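PDB 3PM6: putative fructose-bisphosphate aldolase from Coccidioides immitis, which is a putative class II aldolase of the TIM-barrel superfamily, a parallel beta/alpha barrel that carries a bound zinc ion. Local coordinates for residues Asp230-Thr233 with Lys234-Glu238; Arg210-Arg213 with Ile214-Ala217; Glu276-Thr279 with Asn280-Ala284. All blocks are in the same frame, centred on the assembly; numbering follows the deposited sequence.

Contact 1. Residues Asp230-Thr233 with Lys234-Glu238; sequences DPFT and KEIFE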
loop_
_atom_site.group_PDB
_atom_site.type_symbol
_atom_site.label_atom_id
_atom_site.label_comp_id
_atom_site.label_asym_id
_atom_site.label_seq_id
_atom_site.Cartn_x
_atom_site.Cartn_y
_atom_site.Cartn_z
ATOM N N ASP A 230 5.707 12.062 19.874
ATOM C CA ASP A 230 4.663 11.067 20.117
ATOM C C ASP A 230 3.877 11.232 21.440
ATOM O O ASP A 230 2.633 11.266 21.406
ATOM C CB ASP A 230 5.231 9.647 20.010
ATOM C CG ASP A 230 5.319 9.182 18.577
ATOM O OD1 ASP A 230 4.346 9.425 17.836
ATOM O OD2 ASP A 230 6.321 8.525 18.210
ATOM N N PRO A 231 4.583 11.355 22.583
ATOM C CA PRO A 231 3.894 11.464 23.871
ATOM C C PRO A 231 3.539 12.914 24.233
ATOM O O PRO A 231 3.202 13.162 25.385
ATOM C CB PRO A 231 4.962 10.962 24.865
ATOM C CG PRO A 231 6.260 11.447 24.246
ATOM C CD PRO A 231 6.054 11.429 22.748
ATOM N N PHE A 232 3.622 13.853 23.272
ATOM C CA PHE A 232 3.393 15.274 23.574
ATOM C C PHE A 232 1.890 15.573 23.814
ATOM O O PHE A 232 0.979 14.857 23.342
ATOM C CB PHE A 232 3.980 16.208 22.484
ATOM C CG PHE A 232 5.498 16.303 22.483
ATOM C CD1 PHE A 232 6.276 15.494 23.302
ATOM C CD2 PHE A 232 6.149 17.199 21.641
ATOM C CE1 PHE A 232 7.682 15.599 23.321
ATOM C CE2 PHE A 232 7.569 17.291 21.616
ATOM C CZ PHE A 232 8.333 16.476 22.447
ATOM N N THR A 233 1.649 16.639 24.562
ATOM C CA THR A 233 0.297 17.037 24.961
ATOM C C THR A 233 -0.008 18.286 24.134
ATOM O O THR A 233 0.880 18.836 23.508
ATOM C CB THR A 233 0.240 17.397 26.487
ATOM O OG1 THR A 233 1.166 18.451 26.743
ATOM C CG2 THR A 233 0.596 16.217 27.380
ATOM N N LYS A 234 -1.251 18.731 24.132
ATOM C CA LYS A 234 -1.610 19.945 23.443
ATOM C C LYS A 234 -0.781 21.133 23.936
ATOM O O LYS A 234 -0.339 21.976 23.147
ATOM C CB LYS A 234 -3.105 20.269 23.664
ATOM C CG LYS A 234 -3.431 21.767 23.307
ATOM C CD LYS A 234 -4.730 21.872 22.523
ATOM C CE LYS A 234 -4.823 23.170 21.737
ATOM N NZ LYS A 234 -5.062 22.834 20.293
ATOM N N GLU A 235 -0.620 21.235 25.245
ATOM C CA GLU A 235 0.052 22.402 25.825
ATOM C C GLU A 235 1.525 22.450 25.368
ATOM O O GLU A 235 2.049 23.521 25.050
ATOM C CB GLU A 235 -0.093 22.391 27.357
ATOM C CG GLU A 235 -1.553 22.691 27.851
ATOM C CD GLU A 235 -2.467 21.465 27.984
ATOM O OE1 GLU A 235 -2.186 20.394 27.400
ATOM O OE2 GLU A 235 -3.498 21.575 28.699
ATOM N N ILE A 236 2.170 21.285 25.295
ATOM C CA ILE A 236 3.537 21.191 24.732
ATOM C C ILE A 236 3.582 21.592 23.241
ATOM O O ILE A 236 4.446 22.363 22.819
ATOM C CB ILE A 236 4.142 19.792 24.909
ATOM C CG1 ILE A 236 4.390 19.534 26.387
ATOM C CG2 ILE A 236 5.447 19.645 24.060
ATOM C CD1 ILE A 236 4.759 18.048 26.705
ATOM N N PHE A 237 2.631 21.081 22.468
ATOM C CA PHE A 237 2.501 21.467 21.078
ATOM C C PHE A 237 2.341 22.972 20.934
ATOM O O PHE A 237 3.063 23.588 20.137
ATOM C CB PHE A 237 1.355 20.716 20.390
ATOM C CG PHE A 237 1.632 19.227 20.126
ATOM C CD1 PHE A 237 2.753 18.807 19.352
ATOM C CD2 PHE A 237 0.728 18.255 20.577
ATOM C CE1 PHE A 237 2.984 17.430 19.071
ATOM C CE2 PHE A 237 0.953 16.865 20.312
ATOM C CZ PHE A 237 2.098 16.459 19.553
ATOM N N GLU A 238 1.442 23.567 21.721
ATOM C CA GLU A 238 1.212 25.011 21.664
ATOM C C GLU A 238 2.523 25.777 21.915
ATOM O O GLU A 238 2.847 26.689 21.178
ATOM C CB GLU A 238 0.096 25.483 22.635
ATOM C CG GLU A 238 -1.368 25.030 22.311
ATOM C CD GLU A 238 -1.779 25.255 20.832
ATOM O OE1 GLU A 238 -1.219 26.169 20.168
ATOM O OE2 GLU A 238 -2.666 24.511 20.318
#
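F232 meets I236 and F237 by CH-pi contacts. Methyl CG2 of I236 lies over one face of the F232 ring, offset toward its rim, 3.9 Å from the ring centroid. In turn CB of F232 sits over a face of the F237 ring, 3.8 Å from that centroid. The two rings themselves are oblique, with planes at 59°. Hydrogen bonds fasten the backbone beside them. T233 is the N-cap of helix 234-242: its OG1 takes the amide of I236 in a weak capping bond, N to OG1 3.3 Å, and its carbonyl O receives F237 N at 3.0 Å in a nearly straight bond. With chi1 at 58°, OG1 of T233 lies between its own backbone N and carbonyl carbon and faces the first turn. This is the loop after strand 223-226 of the TIM barrel, entering helix 234-242; the same loop carries the zinc ligand H227, and the F232 side chain is about 10 Å from the zinc ion. F232 and F237 both also pack on L226 of that strand. Among the charged side chains, K234 NZ forms salt bridges to E238 OE2, 2.9 Å away, and to D294 OD1, and also bonds to the carbonyl O of M292.

Contact 2. Residues Arg210-Arg213 with Ile214-Ala217; sequences RLQR and INEA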
loop_
_atom_site.group_PDB
_atom_site.type_symbol
_atom_site.label_atom_id
_atom_site.label_comp_id
_atom_site.label_asym_id
_atom_site.label_seq_id
_atom_site.Cartn_x
_atom_site.Cartn_y
_atom_site.Cartn_z
ATOM N N ARG A 210 16.020 27.615 24.113
ATOM C CA ARG A 210 16.870 27.221 22.995
ATOM C C ARG A 210 16.053 27.293 21.696
ATOM O O ARG A 210 16.477 27.905 20.712
ATOM C CB ARG A 210 17.398 25.800 23.215
ATOM C CG ARG A 210 18.320 25.275 22.126
ATOM C CD ARG A 210 18.824 23.870 22.485
ATOM N NE ARG A 210 19.726 23.896 23.636
ATOM C CZ ARG A 210 21.039 24.155 23.563
ATOM N NH1 ARG A 210 21.608 24.406 22.383
ATOM N NH2 ARG A 210 21.783 24.155 24.676
ATOM N N LEU A 211 14.860 26.705 21.724
ATOM C CA LEU A 211 13.986 26.706 20.569
ATOM C C LEU A 211 13.695 28.116 20.057
ATOM O O LEU A 211 13.876 28.363 18.878
ATOM C CB LEU A 211 12.678 25.951 20.874
ATOM C CG LEU A 211 11.727 25.841 19.702
ATOM C CD1 LEU A 211 12.459 25.123 18.543
ATOM C CD2 LEU A 211 10.408 25.116 20.122
ATOM N N GLN A 212 13.262 29.043 20.930
ATOM C CA GLN A 212 12.957 30.434 20.486
ATOM C C GLN A 212 14.220 31.101 19.923
ATOM O O GLN A 212 14.146 31.732 18.880
ATOM C CB GLN A 212 12.208 31.280 21.559
ATOM C CG GLN A 212 11.777 32.786 21.194
ATOM C CD GLN A 212 10.992 33.025 19.828
ATOM O OE1 GLN A 212 11.490 33.722 18.950
ATOM N NE2 GLN A 212 9.799 32.507 19.693
ATOM N N ARG A 213 15.372 30.885 20.562
ATOM C CA ARG A 213 16.673 31.401 20.073
ATOM C C ARG A 213 16.958 30.953 18.637
ATOM O O ARG A 213 17.393 31.751 17.800
ATOM C CB ARG A 213 17.840 30.963 20.992
ATOM C CG ARG A 213 18.163 31.946 22.081
ATOM C CD ARG A 213 19.201 31.445 23.054
ATOM N NE ARG A 213 18.761 31.807 24.395
ATOM C CZ ARG A 213 18.564 30.942 25.383
ATOM N NH1 ARG A 213 18.843 29.656 25.186
ATOM N NH2 ARG A 213 18.135 31.375 26.574
ATOM N N ILE A 214 16.695 29.678 18.368
ATOM C CA ILE A 214 16.750 29.125 17.009
ATOM C C ILE A 214 15.767 29.811 16.072
ATOM O O ILE A 214 16.126 30.254 14.981
ATOM C CB ILE A 214 16.517 27.593 17.039
ATOM C CG1 ILE A 214 17.616 26.918 17.880
ATOM C CG2 ILE A 214 16.398 26.999 15.597
ATOM C CD1 ILE A 214 17.277 25.546 18.319
ATOM N N ASN A 215 14.524 29.921 16.517
ATOM C CA ASN A 215 13.484 30.506 15.718
ATOM C C ASN A 215 13.841 31.952 15.367
ATOM O O ASN A 215 13.752 32.386 14.203
ATOM C CB ASN A 215 12.196 30.450 16.505
ATOM C CG ASN A 215 11.037 30.944 15.728
ATOM O OD1 ASN A 215 10.950 30.702 14.540
ATOM N ND2 ASN A 215 10.138 31.650 16.384
ATOM N N GLU A 216 14.291 32.684 16.378
ATOM C CA GLU A 216 14.658 34.086 16.209
ATOM C C GLU A 216 15.795 34.224 15.190
ATOM O O GLU A 216 15.786 35.135 14.370
ATOM C CB GLU A 216 15.056 34.658 17.567
ATOM C CG GLU A 216 15.179 36.144 17.598
ATOM C CD GLU A 216 13.837 36.816 17.595
ATOM O OE1 GLU A 216 12.846 36.135 17.944
ATOM O OE2 GLU A 216 13.772 38.004 17.226
ATOM N N ALA A 217 16.763 33.304 15.215
ATOM C CA ALA A 217 17.905 33.427 14.303
ATOM C C ALA A 217 17.562 33.039 12.874
ATOM O O ALA A 217 18.015 33.682 11.954
ATOM C CB ALA A 217 19.121 32.637 14.803
#
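R210 and I214 touch one turn apart on helix 208-218, CG of the arginine lying 4.0 Å from CD1 of the isoleucine. I214 carries CG1 anti to its carbonyl carbon (chi1 -61°), which lays that branch back along the helix, with CG1 3.2 Å from the carbonyl O of R210. That same oxygen accepts the amide of I214, N to O 2.9 Å. The next three acceptors are met in the same i to i+4 fashion. L211 O takes N215 N at 2.9 Å, and Q212 O takes E216 N at 2.7 Å. R213 O receives A217 N at 3.1 Å. All four backbone carbonyls of 210-213 are thus matched by the four amides of 214-217. R210, R213 and N215 have polar partners outside 210-217. The guanidinium of R210 gives NH1 to the carbonyl O of T172, while its backbone N is bonded to OD1 of D207. OD1 of N215 receives a weak hydrogen bond from R23, and R213 NH2 makes a long, weak ion pair with E209. The amide end of Q212 comes close to the ends of both N215 and E216, its plane turned 67° from the asparagine amide and 56° from the glutamate carboxylate. The helix belongs to the beta-alpha-beta unit that runs from strand 187-188 to strand 223-226 of the barrel. Its L211 packs on F192 and R243 in loops, while R213, I214 and A217 lean against the adjoining helix 174-181 through P174, S177 and E178.

Contact 3. Residues Glu276-Thr279 with Asn280-Ala284; sequences EEVT and NAMQA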
loop_
_atom_site.group_PDB
_atom_site.type_symbol
_atom_site.label_atom_id
_atom_site.label_comp_id
_atom_site.label_asym_id
_atom_site.label_seq_id
_atom_site.Cartn_x
_atom_site.Cartn_y
_atom_site.Cartn_z
ATOM N N GLU A 276 -10.026 -2.930 8.397
ATOM C CA GLU A 276 -10.927 -1.836 8.716
ATOM C C GLU A 276 -10.663 -1.277 10.098
ATOM O O GLU A 276 -10.590 -0.050 10.272
ATOM C CB GLU A 276 -12.395 -2.273 8.570
ATOM C CG GLU A 276 -12.841 -2.459 7.088
ATOM C CD GLU A 276 -14.216 -3.160 6.927
ATOM O OE1 GLU A 276 -14.977 -3.315 7.924
ATOM O OE2 GLU A 276 -14.527 -3.555 5.790
ATOM N N GLU A 277 -10.499 -2.174 11.069
ATOM C CA GLU A 277 -10.329 -1.759 12.466
ATOM C C GLU A 277 -8.990 -1.036 12.739
ATOM O O GLU A 277 -8.985 0.016 13.402
ATOM C CB GLU A 277 -10.602 -2.931 13.441
ATOM C CG GLU A 277 -12.093 -3.350 13.447
ATOM C CD GLU A 277 -12.493 -4.219 14.649
ATOM O OE1 GLU A 277 -11.751 -4.232 15.650
ATOM O OE2 GLU A 277 -13.544 -4.892 14.594
ATOM N N VAL A 278 -7.881 -1.540 12.173
ATOM C CA VAL A 278 -6.607 -0.846 12.319
ATOM C C VAL A 278 -6.633 0.538 11.674
ATOM O O VAL A 278 -6.058 1.482 12.208
ATOM C CB VAL A 278 -5.369 -1.667 11.839
ATOM C CG1 VAL A 278 -5.178 -2.903 12.732
ATOM C CG2 VAL A 278 -5.467 -2.069 10.362
ATOM N N THR A 279 -7.329 0.670 10.550
ATOM C CA THR A 279 -7.389 1.945 9.863
ATOM C C THR A 279 -8.223 2.958 10.665
ATOM O O THR A 279 -7.803 4.110 10.831
ATOM C CB THR A 279 -7.964 1.767 8.457
ATOM O OG1 THR A 279 -7.254 0.709 7.808
ATOM C CG2 THR A 279 -7.825 3.040 7.658
ATOM N N ASN A 280 -9.380 2.515 11.167
ATOM C CA ASN A 280 -10.209 3.347 12.021
ATOM C C ASN A 280 -9.479 3.825 13.255
ATOM O O ASN A 280 -9.529 4.991 13.565
ATOM C CB ASN A 280 -11.490 2.618 12.452
ATOM C CG ASN A 280 -12.375 2.260 11.279
ATOM O OD1 ASN A 280 -12.239 2.839 10.202
ATOM N ND2 ASN A 280 -13.259 1.271 11.464
ATOM N N ALA A 281 -8.829 2.905 13.960
ATOM C CA ALA A 281 -8.072 3.230 15.153
ATOM C C ALA A 281 -6.908 4.215 14.870
ATOM O O ALA A 281 -6.689 5.189 15.635
ATOM C CB ALA A 281 -7.574 1.963 15.800
ATOM N N MET A 282 -6.202 3.992 13.765
ATOM C CA MET A 282 -5.123 4.895 13.360
ATOM C C MET A 282 -5.710 6.229 12.939
ATOM O O MET A 282 -5.132 7.268 13.251
ATOM C CB MET A 282 -4.281 4.305 12.228
ATOM C CG MET A 282 -3.361 3.151 12.656
ATOM S SD MET A 282 -2.133 2.751 11.380
ATOM C CE MET A 282 -3.065 1.543 10.499
ATOM N N GLN A 283 -6.868 6.210 12.267
ATOM C CA GLN A 283 -7.548 7.452 11.844
ATOM C C GLN A 283 -7.900 8.316 13.042
ATOM O O GLN A 283 -7.709 9.548 13.009
ATOM C CB GLN A 283 -8.814 7.171 11.024
ATOM C CG GLN A 283 -9.428 8.442 10.375
ATOM C CD GLN A 283 -10.758 8.185 9.678
ATOM O OE1 GLN A 283 -11.002 7.075 9.195
ATOM N NE2 GLN A 283 -11.637 9.215 9.633
ATOM N N ALA A 284 -8.382 7.674 14.112
ATOM C CA ALA A 284 -8.787 8.405 15.314
ATOM C C ALA A 284 -7.556 9.065 15.972
ATOM O O ALA A 284 -7.607 10.239 16.369
ATOM C CB ALA A 284 -9.546 7.470 16.311
#
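T279, N280 and V278 with M282 carry this turn of helix 271-292. T279 is gripped through its backbone: its carbonyl O takes the amide of Q283, N to O 2.7 Å, and CB of Q283 rests 3.2 Å from the same oxygen. Its hydroxyl, beside the backbone N at chi1 -50°, bonds to the carbonyl of H275 and to the hydroxyl of Y65 of the second subunit. N280 folds its side chain back over the preceding turn. Its CG comes 3.1 Å from E276 O, although only the backbone N of N280 bonds to that oxygen, at 3.0 Å. V278 meets M282 on the buried side. The bend in the methionine at chi3, -90°, brings CE to 3.4 Å from V278 O and 4.2 Å from V278 CB; the amide of M282 bonds to that carbonyl. Both side chains also touch E38 of helix 37-49 and pack on helix 252-265. E276 has its salt bridge with R273 and a hydrogen bond to W61 of the second subunit. The arrangement is the regular i to i+4 bonding of an alpha-helix, in a long helix that follows helix 252-265, beyond the last barrel strand, and bears on the second subunit through E276 and T279.

From the N terminus, contact 2 comes first, one turn within helix 208-218; the chain then passes through strand 223-226 to contact 1, where a short loop turns into helix 234-242. After strand 245-250 and helix 252-265 it reaches contact 3 in helix 271-292. Each contact closes only a local turn, and the three follow in series, none nested in or crossing another. Contacts 1 and 2 have centres about 19 Å apart and flank strand 223-226 along the chain. Contacts 2 and 3 lie on opposite sides of the chain's centre, with centres about 37 Å apart: one belongs to a barrel crossover, the other reaches the second subunit.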